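Side-chain contacts in cryptochrome DASH (Arabidopsis thaliana, PDB 2J4D), which repairs cyclobutane pyrimidine dimers in single-stranded DNA, carries FAD and a folate light antenna, and may serve as a photoreceptor: residues Phe85-Thr90 with Lys361-Trp366; Lys287-Leu292 with Leu420-Pro425; Trp415-Leu420 with Ser427-Trp432. One frame throughout, in Å; residues are numbered along the deposited sequence.

Contact 1 of 3, residues Phe85-Thr90 with Lys361-Trp366. With MHF (5,10-methenyl-6,7,8-trihydrofolic acid), chain D.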
# COMPACT_ATOMS: atom_id res chain seq x y z
N PHE A 85 8.26 18.66 4.71
CA PHE A 85 9.60 18.82 4.16
C PHE A 85 9.71 18.91 2.65
O PHE A 85 10.80 18.93 2.09
CB PHE A 85 10.47 17.68 4.68
CG PHE A 85 10.54 17.64 6.18
CD1 PHE A 85 11.29 18.59 6.87
CD2 PHE A 85 9.75 16.75 6.90
CE1 PHE A 85 11.25 18.65 8.27
CE2 PHE A 85 9.70 16.81 8.29
CZ PHE A 85 10.45 17.76 8.98
N ASN A 86 8.56 18.98 2.00
CA ASN A 86 8.45 19.10 0.56
C ASN A 86 9.30 18.21 -0.35
O ASN A 86 9.96 18.71 -1.28
CB ASN A 86 8.63 20.57 0.16
CG ASN A 86 7.67 21.47 0.89
OD1 ASN A 86 7.98 22.03 1.94
ND2 ASN A 86 6.46 21.61 0.34
N PHE A 87 9.30 16.90 -0.10
CA PHE A 87 10.00 15.97 -0.97
C PHE A 87 8.93 15.70 -2.03
O PHE A 87 7.81 16.17 -1.89
CB PHE A 87 10.32 14.66 -0.24
CG PHE A 87 11.07 14.84 1.05
CD1 PHE A 87 12.02 15.86 1.19
CD2 PHE A 87 10.87 13.96 2.11
CE1 PHE A 87 12.75 15.99 2.37
CE2 PHE A 87 11.60 14.08 3.29
CZ PHE A 87 12.54 15.10 3.42
N PRO A 88 9.25 14.95 -3.10
CA PRO A 88 8.20 14.70 -4.11
C PRO A 88 7.02 13.96 -3.45
O PRO A 88 7.23 13.02 -2.68
CB PRO A 88 8.91 13.83 -5.14
CG PRO A 88 10.35 14.26 -5.02
CD PRO A 88 10.54 14.39 -3.53
N LYS A 89 5.79 14.38 -3.75
CA LYS A 89 4.61 13.74 -3.15
C LYS A 89 4.56 12.27 -3.57
O LYS A 89 4.26 11.38 -2.76
CB LYS A 89 3.34 14.47 -3.57
CG LYS A 89 2.04 13.92 -2.96
CD LYS A 89 2.01 14.04 -1.43
CE LYS A 89 0.61 13.70 -0.90
NZ LYS A 89 0.54 13.67 0.60
N THR A 90 4.86 12.01 -4.84
CA THR A 90 4.90 10.66 -5.37
C THR A 90 6.22 10.48 -6.14
O THR A 90 6.45 11.11 -7.17
CB THR A 90 3.73 10.37 -6.33
OG1 THR A 90 2.49 10.43 -5.61
CG2 THR A 90 3.88 8.99 -6.95
N LYS A 361 21.91 18.01 6.75
CA LYS A 361 23.07 17.18 6.46
C LYS A 361 22.90 15.78 7.04
O LYS A 361 23.16 14.78 6.36
CB LYS A 361 24.35 17.81 7.02
CG LYS A 361 25.36 18.20 5.95
CD LYS A 361 26.76 18.35 6.55
CE LYS A 361 27.23 17.03 7.17
NZ LYS A 361 28.52 16.55 6.58
N LEU A 362 22.47 15.72 8.29
CA LEU A 362 22.26 14.42 8.93
C LEU A 362 21.21 13.66 8.15
O LEU A 362 21.39 12.49 7.82
CB LEU A 362 21.81 14.58 10.37
CG LEU A 362 22.91 14.60 11.43
CD1 LEU A 362 22.28 14.53 12.81
CD2 LEU A 362 23.84 13.42 11.22
N PHE A 363 20.10 14.33 7.86
CA PHE A 363 19.03 13.68 7.12
C PHE A 363 19.51 13.14 5.78
O PHE A 363 19.26 11.98 5.43
CB PHE A 363 17.86 14.65 6.88
CG PHE A 363 16.80 14.09 5.98
CD1 PHE A 363 16.03 13.01 6.38
CD2 PHE A 363 16.64 14.58 4.69
CE1 PHE A 363 15.11 12.41 5.51
CE2 PHE A 363 15.72 14.00 3.81
CZ PHE A 363 14.96 12.91 4.22
N GLU A 364 20.22 13.97 5.01
CA GLU A 364 20.69 13.52 3.71
C GLU A 364 21.60 12.29 3.77
O GLU A 364 21.58 11.48 2.84
CB GLU A 364 21.38 14.67 2.98
CG GLU A 364 20.43 15.82 2.70
CD GLU A 364 21.02 16.89 1.81
OE1 GLU A 364 22.26 16.99 1.75
OE2 GLU A 364 20.23 17.62 1.17
N SER A 365 22.38 12.15 4.84
CA SER A 365 23.27 10.99 4.95
C SER A 365 22.46 9.71 5.11
O SER A 365 22.85 8.64 4.62
CB SER A 365 24.24 11.16 6.14
OG SER A 365 23.57 11.14 7.39
N TRP A 366 21.32 9.81 5.80
CA TRP A 366 20.41 8.70 6.02
C TRP A 366 19.74 8.40 4.68
O TRP A 366 19.75 7.26 4.19
CB TRP A 366 19.34 9.11 7.04
CG TRP A 366 18.31 8.07 7.39
CD1 TRP A 366 18.46 7.01 8.25
CD2 TRP A 366 16.93 8.05 6.97
NE1 TRP A 366 17.26 6.34 8.39
CE2 TRP A 366 16.31 6.95 7.62
CE3 TRP A 366 16.17 8.85 6.11
CZ2 TRP A 366 14.96 6.64 7.43
CZ3 TRP A 366 14.81 8.54 5.93
CH2 TRP A 366 14.23 7.44 6.59
N1 MHF D . -0.85 11.27 2.83
C2 MHF D . -2.15 10.94 2.56
NA2 MHF D . -2.42 9.93 1.68
N3 MHF D . -3.17 11.60 3.14
C4 MHF D . -2.95 12.63 4.00
O4 MHF D . -3.91 13.23 4.52
C4A MHF D . -1.61 13.02 4.29
N5 MHF D . -1.26 14.10 5.14
C6 MHF D . 0.12 14.70 5.14
C7 MHF D . 1.11 13.51 5.18
N8 MHF D . 0.78 12.67 3.99
C8A MHF D . -0.55 12.31 3.69
C9 MHF D . 0.17 15.66 6.36
N10 MHF D . -1.13 15.41 7.03
C11 MHF D . -2.06 15.00 5.97
C12 MHF D . -2.69 18.67 9.36
C13 MHF D . -1.36 18.19 9.54
C14 MHF D . -0.86 17.15 8.76
C15 MHF D . -1.66 16.55 7.76
C16 MHF D . -3.01 17.05 7.55
C17 MHF D . -3.51 18.10 8.34
C MHF D . -3.21 19.75 10.25
O MHF D . -2.47 20.19 11.12
N MHF D . -4.47 20.22 10.12
CA MHF D . -4.95 21.26 11.04
CB MHF D . -6.03 22.10 10.36
CG MHF D . -5.56 22.82 9.12
CD MHF D . -4.39 23.73 9.38
OE1 MHF D . -4.58 24.76 10.05
OE2 MHF D . -3.26 23.40 8.94
CT MHF D . -5.53 20.62 12.30
O1 MHF D . -5.78 19.39 12.29
O2 MHF D . -5.73 21.34 13.30
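F87 and F363 meet through the outer ends of their rings, and this is all that joins the two segments. CZ of F87 lies 3.4 Å from CZ of F363 and equally near its CE2. The planes are close to parallel, 3° apart, but displaced so that little of one ring lies over the other; the centroids stand 5.2 Å from each other. With CG anti to the backbone N (chi1 173°), the F363 ring leaves helix 360-367 and runs at the loop, while F87 comes from the opposite direction. One face of the F87 ring is backed by CB of F85, 3.5 Å above its plane near the rim, and the F87 side chain packs on E414 and T418 of helix 409-419, on which F363 also packs through M411. An alanine at F87 is likely to leave F363 without its aromatic partner in the loop and open a gap between the loop and the helix. Two residues on, K89 holds its ammonium NZ 3.5 Å from N8 of MHF and pairs with both E148 and E417, so the cation is probably well fixed. The ring pair thus joins a loop of the alpha/beta part of the photolyase fold to the helical FAD-binding part, and K89 of the same loop reaches the folate antenna pocket.

Contact 2 of 3, residues Lys287-Leu292 with Leu420-Pro425. With FAD (flavin-adenine dinucleotide), chain C.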
# COMPACT_ATOMS: atom_id res chain seq x y z
N LYS A 287 5.16 -10.13 0.17
CA LYS A 287 5.41 -9.01 -0.74
C LYS A 287 4.07 -8.51 -1.33
O LYS A 287 4.03 -7.95 -2.43
CB LYS A 287 6.36 -9.43 -1.86
CG LYS A 287 7.72 -9.92 -1.36
CD LYS A 287 8.41 -8.88 -0.48
CE LYS A 287 9.81 -9.34 -0.06
NZ LYS A 287 9.81 -10.67 0.63
N PHE A 288 2.98 -8.69 -0.60
CA PHE A 288 1.68 -8.24 -1.11
C PHE A 288 1.44 -6.73 -0.95
O PHE A 288 0.56 -6.17 -1.60
CB PHE A 288 0.50 -8.93 -0.39
CG PHE A 288 0.42 -10.43 -0.57
CD1 PHE A 288 1.08 -11.08 -1.61
CD2 PHE A 288 -0.36 -11.18 0.31
CE1 PHE A 288 0.96 -12.46 -1.77
CE2 PHE A 288 -0.49 -12.56 0.16
CZ PHE A 288 0.17 -13.20 -0.88
N SER A 289 2.20 -6.09 -0.08
CA SER A 289 1.95 -4.68 0.24
C SER A 289 1.71 -3.65 -0.86
O SER A 289 0.79 -2.84 -0.73
CB SER A 289 3.03 -4.17 1.20
OG SER A 289 4.30 -4.15 0.59
N PRO A 290 2.50 -3.66 -1.94
CA PRO A 290 2.22 -2.64 -2.96
C PRO A 290 0.84 -2.81 -3.61
O PRO A 290 0.16 -1.82 -3.89
CB PRO A 290 3.36 -2.82 -3.98
CG PRO A 290 4.47 -3.44 -3.15
CD PRO A 290 3.70 -4.43 -2.29
N TRP A 291 0.44 -4.05 -3.86
CA TRP A 291 -0.87 -4.30 -4.47
C TRP A 291 -2.00 -3.99 -3.50
O TRP A 291 -3.09 -3.56 -3.91
CB TRP A 291 -0.96 -5.74 -4.97
CG TRP A 291 -0.05 -5.96 -6.14
CD1 TRP A 291 -0.25 -5.55 -7.44
CD2 TRP A 291 1.21 -6.62 -6.12
NE1 TRP A 291 0.81 -5.93 -8.23
CE2 TRP A 291 1.72 -6.59 -7.44
CE3 TRP A 291 1.96 -7.25 -5.11
CZ2 TRP A 291 2.96 -7.16 -7.78
CZ3 TRP A 291 3.19 -7.81 -5.45
CH2 TRP A 291 3.67 -7.77 -6.77
N LEU A 292 -1.76 -4.21 -2.21
CA LEU A 292 -2.77 -3.89 -1.22
C LEU A 292 -2.93 -2.38 -1.11
O LEU A 292 -4.05 -1.87 -1.02
CB LEU A 292 -2.40 -4.48 0.15
CG LEU A 292 -2.68 -5.99 0.29
CD1 LEU A 292 -1.97 -6.55 1.51
CD2 LEU A 292 -4.20 -6.20 0.38
N LEU A 420 8.16 4.65 -1.04
CA LEU A 420 7.45 3.38 -0.97
C LEU A 420 6.37 3.08 -1.99
O LEU A 420 5.42 3.84 -2.14
CB LEU A 420 6.83 3.20 0.41
CG LEU A 420 7.80 2.98 1.57
CD1 LEU A 420 7.02 3.04 2.89
CD2 LEU A 420 8.49 1.63 1.41
N LEU A 421 6.51 1.95 -2.69
CA LEU A 421 5.49 1.54 -3.64
C LEU A 421 4.21 1.29 -2.83
O LEU A 421 3.11 1.59 -3.30
CB LEU A 421 5.87 0.23 -4.33
CG LEU A 421 7.15 0.21 -5.17
CD1 LEU A 421 7.24 -1.12 -5.88
CD2 LEU A 421 7.12 1.34 -6.17
N ASP A 422 4.36 0.76 -1.62
CA ASP A 422 3.21 0.46 -0.78
C ASP A 422 2.80 1.57 0.15
O ASP A 422 2.04 1.35 1.10
CB ASP A 422 3.44 -0.82 0.04
CG ASP A 422 4.66 -0.74 0.97
OD1 ASP A 422 4.98 0.35 1.49
OD2 ASP A 422 5.29 -1.80 1.19
N TYR A 423 3.27 2.78 -0.11
CA TYR A 423 2.93 3.89 0.77
C TYR A 423 1.44 3.96 1.02
O TYR A 423 0.63 3.98 0.09
CB TYR A 423 3.36 5.23 0.20
CG TYR A 423 2.77 6.38 0.99
CD1 TYR A 423 3.13 6.58 2.33
CD2 TYR A 423 1.81 7.22 0.43
CE1 TYR A 423 2.54 7.60 3.09
CE2 TYR A 423 1.21 8.24 1.18
CZ TYR A 423 1.59 8.42 2.51
OH TYR A 423 1.02 9.42 3.26
N ASP A 424 1.10 4.02 2.30
CA ASP A 424 -0.28 4.10 2.78
C ASP A 424 -0.17 5.06 3.97
O ASP A 424 0.62 4.82 4.90
CB ASP A 424 -0.73 2.71 3.24
CG ASP A 424 -2.14 2.70 3.77
OD1 ASP A 424 -3.01 2.05 3.14
OD2 ASP A 424 -2.39 3.33 4.82
N PRO A 425 -0.93 6.16 3.97
CA PRO A 425 -0.79 7.06 5.12
C PRO A 425 -1.02 6.43 6.48
O PRO A 425 -0.28 6.69 7.43
CB PRO A 425 -1.79 8.18 4.82
CG PRO A 425 -2.82 7.51 3.96
CD PRO A 425 -1.97 6.65 3.05
PA FAD C . 4.21 -9.40 5.13
O1A FAD C . 4.09 -10.41 4.05
O2A FAD C . 5.03 -9.69 6.33
O5B FAD C . 2.75 -8.99 5.65
C5B FAD C . 1.57 -9.23 4.84
C4B FAD C . 0.74 -7.94 4.80
O4B FAD C . 0.40 -7.59 6.14
C3B FAD C . 1.46 -6.73 4.23
O3B FAD C . 1.48 -6.72 2.81
C2B FAD C . 0.69 -5.61 4.86
O2B FAD C . -0.46 -5.20 4.15
C1B FAD C . 0.38 -6.16 6.27
N9A FAD C . 1.34 -5.77 7.32
C8A FAD C . 2.41 -6.50 7.80
N7A FAD C . 3.07 -5.86 8.76
C5A FAD C . 2.40 -4.67 8.92
C6A FAD C . 2.62 -3.56 9.78
N6A FAD C . 3.59 -3.49 10.68
N1A FAD C . 1.74 -2.50 9.67
C2A FAD C . 0.72 -2.53 8.75
N3A FAD C . 0.46 -3.55 7.90
C4A FAD C . 1.33 -4.59 8.02
N1 FAD C . 3.15 -0.98 5.22
C2 FAD C . 2.37 -0.49 4.19
O2 FAD C . 1.54 -1.18 3.64
N3 FAD C . 2.57 0.84 3.79
C4 FAD C . 3.51 1.70 4.36
O4 FAD C . 3.65 2.87 3.95
C4X FAD C . 4.31 1.18 5.41
N5 FAD C . 5.28 1.97 6.04
C5X FAD C . 5.98 1.49 7.15
C6 FAD C . 6.86 2.32 7.86
C7 FAD C . 7.58 1.87 8.99
C7M FAD C . 8.52 2.82 9.70
C8 FAD C . 7.40 0.50 9.41
C8M FAD C . 8.14 -0.07 10.61
C9 FAD C . 6.52 -0.34 8.72
C9A FAD C . 5.79 0.13 7.58
N10 FAD C . 4.89 -0.71 6.85
C10 FAD C . 4.10 -0.17 5.81
C1' FAD C . 4.48 -2.04 7.41
C2' FAD C . 5.28 -3.27 6.96
O2' FAD C . 6.67 -3.02 7.13
C3' FAD C . 5.00 -3.56 5.49
O3' FAD C . 3.58 -3.74 5.27
C4' FAD C . 5.67 -4.84 4.94
O4' FAD C . 7.09 -4.72 5.03
C5' FAD C . 5.25 -5.04 3.49
O5' FAD C . 5.84 -6.23 2.98
P FAD C . 5.16 -7.65 2.92
O1P FAD C . 3.96 -7.47 2.08
O2P FAD C . 6.14 -8.64 2.40
O3P FAD C . 4.86 -8.11 4.41
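In the FAD pocket, between the phosphate side and the pyrimidine end of the flavin, S289 and D422 join helix 289-293 to the turn that follows helix 409-419. OG of S289 donates to OD2 of D422 over 2.6 Å, arriving at the anti lone pair, the one turned away from OD1. Both side chains take the rotamer set between backbone N and carbonyl carbon (chi1 65° for S289, 59° for D422), which keeps the hydroxyl and the carboxylate folded back over their own main chain. R394 forms a salt bridge to the same OD2, so this buried oxygen answers to a cation as well as a hydroxyl. Behind the polar pair, CB of P290 meets CB of L421 at 4.0 Å, and both residues lean on F248. In this FAD-binding site of the class-1 photolyase family, backbone atoms of both segments bond the cofactor: N of S289 reaches FAD O1P at 3.1 Å and N of K287 reaches FAD O2P at 2.9 Å. On the type I turn from L420 to Y423, O of D422 accepts from FAD N3 at 2.8 Å. Just beyond the turn, N of D424 gives a bond to FAD O4, 3.2 Å away. The D424 carboxylate caps helix 425-436 by accepting from N of S427, while the Y423 side chain runs off at about a right angle to it, and its OH makes a weak bond to N1 of MHF.

Contact 3 of 3, residues Trp415-Leu420 with Ser427-Trp432. With FAD (flavin-adenine dinucleotide), chain C.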
# COMPACT_ATOMS: atom_id res chain seq x y z
N TRP A 415 9.98 10.80 3.73
CA TRP A 415 10.87 10.20 2.75
C TRP A 415 10.31 8.83 2.36
O TRP A 415 10.37 8.43 1.19
CB TRP A 415 12.30 10.05 3.29
CG TRP A 415 13.23 9.50 2.23
CD1 TRP A 415 13.94 8.33 2.29
CD2 TRP A 415 13.51 10.08 0.95
NE1 TRP A 415 14.64 8.15 1.11
CE2 TRP A 415 14.39 9.20 0.28
CE3 TRP A 415 13.09 11.25 0.30
CZ2 TRP A 415 14.87 9.46 -1.01
CZ3 TRP A 415 13.57 11.50 -0.99
CH2 TRP A 415 14.45 10.61 -1.63
N PHE A 416 9.74 8.12 3.33
CA PHE A 416 9.13 6.82 3.05
C PHE A 416 7.91 7.11 2.15
O PHE A 416 7.62 6.38 1.21
CB PHE A 416 8.68 6.14 4.35
CG PHE A 416 9.70 5.18 4.93
CD1 PHE A 416 11.07 5.45 4.86
CD2 PHE A 416 9.28 4.04 5.61
CE1 PHE A 416 12.00 4.59 5.45
CE2 PHE A 416 10.20 3.17 6.21
CZ PHE A 416 11.57 3.45 6.13
N GLU A 417 7.21 8.20 2.44
CA GLU A 417 6.04 8.57 1.64
C GLU A 417 6.44 8.80 0.17
O GLU A 417 5.72 8.42 -0.75
CB GLU A 417 5.36 9.82 2.20
CG GLU A 417 4.25 10.35 1.26
CD GLU A 417 3.32 11.36 1.92
OE1 GLU A 417 3.61 11.82 3.05
OE2 GLU A 417 2.30 11.69 1.28
N THR A 418 7.60 9.41 -0.04
CA THR A 418 8.06 9.64 -1.39
C THR A 418 8.42 8.34 -2.11
O THR A 418 8.01 8.10 -3.24
CB THR A 418 9.32 10.53 -1.42
OG1 THR A 418 9.01 11.84 -0.93
CG2 THR A 418 9.85 10.64 -2.84
N CYS A 419 9.19 7.50 -1.41
CA CYS A 419 9.73 6.27 -1.99
C CYS A 419 8.96 4.95 -2.06
O CYS A 419 9.11 4.21 -3.03
CB CYS A 419 11.08 5.95 -1.34
SG CYS A 419 12.33 7.25 -1.45
N LEU A 420 8.16 4.65 -1.04
CA LEU A 420 7.45 3.38 -0.97
C LEU A 420 6.37 3.08 -1.99
O LEU A 420 5.42 3.84 -2.14
CB LEU A 420 6.83 3.20 0.41
CG LEU A 420 7.80 2.98 1.57
CD1 LEU A 420 7.02 3.04 2.89
CD2 LEU A 420 8.49 1.63 1.41
N SER A 427 -0.78 3.17 7.46
CA SER A 427 0.28 2.25 7.82
C SER A 427 1.63 2.94 7.97
O SER A 427 2.38 2.64 8.89
CB SER A 427 0.40 1.14 6.78
OG SER A 427 -0.70 0.24 6.87
N ASN A 428 1.95 3.86 7.07
CA ASN A 428 3.25 4.53 7.14
C ASN A 428 3.40 5.38 8.39
O ASN A 428 4.30 5.17 9.20
CB ASN A 428 3.49 5.41 5.92
CG ASN A 428 4.92 5.92 5.86
OD1 ASN A 428 5.87 5.14 5.86
ND2 ASN A 428 5.09 7.24 5.80
N TYR A 429 2.52 6.36 8.54
CA TYR A 429 2.60 7.22 9.70
C TYR A 429 2.26 6.46 10.97
O TYR A 429 2.78 6.77 12.04
CB TYR A 429 1.69 8.43 9.48
CG TYR A 429 2.29 9.37 8.46
CD1 TYR A 429 3.20 10.36 8.85
CD2 TYR A 429 2.01 9.24 7.09
CE1 TYR A 429 3.82 11.19 7.92
CE2 TYR A 429 2.63 10.06 6.14
CZ TYR A 429 3.53 11.03 6.56
OH TYR A 429 4.17 11.84 5.65
N GLY A 430 1.40 5.45 10.85
CA GLY A 430 1.04 4.65 12.01
C GLY A 430 2.29 3.97 12.54
O GLY A 430 2.64 4.10 13.72
N ASN A 431 2.98 3.24 11.67
CA ASN A 431 4.19 2.54 12.08
C ASN A 431 5.29 3.52 12.51
O ASN A 431 6.04 3.22 13.44
CB ASN A 431 4.68 1.63 10.96
CG ASN A 431 3.96 0.29 10.94
OD1 ASN A 431 4.23 -0.59 11.76
ND2 ASN A 431 3.03 0.13 10.00
N TRP A 432 5.39 4.67 11.85
CA TRP A 432 6.40 5.65 12.24
C TRP A 432 6.14 6.21 13.65
O TRP A 432 7.08 6.35 14.43
CB TRP A 432 6.50 6.81 11.24
CG TRP A 432 7.48 6.56 10.13
CD1 TRP A 432 7.22 6.04 8.89
CD2 TRP A 432 8.91 6.75 10.18
NE1 TRP A 432 8.39 5.88 8.18
CE2 TRP A 432 9.44 6.31 8.95
CE3 TRP A 432 9.78 7.24 11.16
CZ2 TRP A 432 10.81 6.35 8.66
CZ3 TRP A 432 11.15 7.28 10.88
CH2 TRP A 432 11.64 6.83 9.64
PA FAD C . 4.21 -9.40 5.13
O1A FAD C . 4.09 -10.41 4.05
O2A FAD C . 5.03 -9.69 6.33
O5B FAD C . 2.75 -8.99 5.65
C5B FAD C . 1.57 -9.23 4.84
C4B FAD C . 0.74 -7.94 4.80
O4B FAD C . 0.40 -7.59 6.14
C3B FAD C . 1.46 -6.73 4.23
O3B FAD C . 1.48 -6.72 2.81
C2B FAD C . 0.69 -5.61 4.86
O2B FAD C . -0.46 -5.20 4.15
C1B FAD C . 0.38 -6.16 6.27
N9A FAD C . 1.34 -5.77 7.32
C8A FAD C . 2.41 -6.50 7.80
N7A FAD C . 3.07 -5.86 8.76
C5A FAD C . 2.40 -4.67 8.92
C6A FAD C . 2.62 -3.56 9.78
N6A FAD C . 3.59 -3.49 10.68
N1A FAD C . 1.74 -2.50 9.67
C2A FAD C . 0.72 -2.53 8.75
N3A FAD C . 0.46 -3.55 7.90
C4A FAD C . 1.33 -4.59 8.02
N1 FAD C . 3.15 -0.98 5.22
C2 FAD C . 2.37 -0.49 4.19
O2 FAD C . 1.54 -1.18 3.64
N3 FAD C . 2.57 0.84 3.79
C4 FAD C . 3.51 1.70 4.36
O4 FAD C . 3.65 2.87 3.95
C4X FAD C . 4.31 1.18 5.41
N5 FAD C . 5.28 1.97 6.04
C5X FAD C . 5.98 1.49 7.15
C6 FAD C . 6.86 2.32 7.86
C7 FAD C . 7.58 1.87 8.99
C7M FAD C . 8.52 2.82 9.70
C8 FAD C . 7.40 0.50 9.41
C8M FAD C . 8.14 -0.07 10.61
C9 FAD C . 6.52 -0.34 8.72
C9A FAD C . 5.79 0.13 7.58
N10 FAD C . 4.89 -0.71 6.85
C10 FAD C . 4.10 -0.17 5.81
C1' FAD C . 4.48 -2.04 7.41
C2' FAD C . 5.28 -3.27 6.96
O2' FAD C . 6.67 -3.02 7.13
C3' FAD C . 5.00 -3.56 5.49
O3' FAD C . 3.58 -3.74 5.27
C4' FAD C . 5.67 -4.84 4.94
O4' FAD C . 7.09 -4.72 5.03
C5' FAD C . 5.25 -5.04 3.49
O5' FAD C . 5.84 -6.23 2.98
P FAD C . 5.16 -7.65 2.92
O1P FAD C . 3.96 -7.47 2.08
O2P FAD C . 6.14 -8.64 2.40
O3P FAD C . 4.86 -8.11 4.41
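E417 finds Y429 by stretching out: its CG is anti to the backbone N (chi1 172°) and the chain stays extended beyond it, carrying OE1 to the Y429 hydroxyl. OH of Y429 donates to that oxygen over 2.7 Å, nearly in line with the C-O bond, and the oxygen sits at the edge of the phenol ring in its plane, with carboxylate and ring almost perpendicular. The same OE1 accepts a hydrogen bond from the folate MHF, so the Y429 bond probably steadies a carboxylate that also holds the antenna. From the neighbouring position F416, on these roughly antiparallel helices, a T-shaped pair forms with W432, planes at 80°. The indole presents its edge, and CZ2 of W432 lies over the centre of the F416 ring; NE1 of W432 comes within 3.3 Å of CD2 of F416. One face of the indole takes the flavin methyl C7M, while C6 of the isoalloxazine lies at the edge of F416. N428 brings OD1 to 3.3 Å from CB of F416. That OD1 of N428 is also 3.2 Å from FAD N5, its ND2 being held by O of A413. N431 reads the adenine with both ends of its amide: ND2 donates to FAD N1A at 2.9 Å, almost straight (171°), and OD1 accepts from N6A. A second bond from ND2, to O of S427, fixes the amide's rotation, while CB of N431 rests 3.3 Å from FAD C8. An amide bonding adenine while its own CB touches the flavin suits the U-shaped FAD of the photolyase/cryptochrome family, and the asparagine facing N5 is as in photolyases.

Overall arrangement
Contacts 2 and 3 are buried and both touch FAD; contact 1 lies further out, its centre about 21 Å from the centre of the chain, and is only partly buried. Helix 409-419 ties them together: it takes part in contact 3, leads into the turn of contact 2 through the shared L420, and backs contact 1, where F87 packs on T418. Chemistry follows place. Contact 1 is purely aromatic between its segments, contact 2 rests on one short hydroxyl-carboxylate bond with apolar support, and contact 3 mixes a ring pair with a tyrosine-glutamate bond. E417 connects the folate-side groups, since K89 of contact 1 and probably Y423 of contact 2 also reach its OE2.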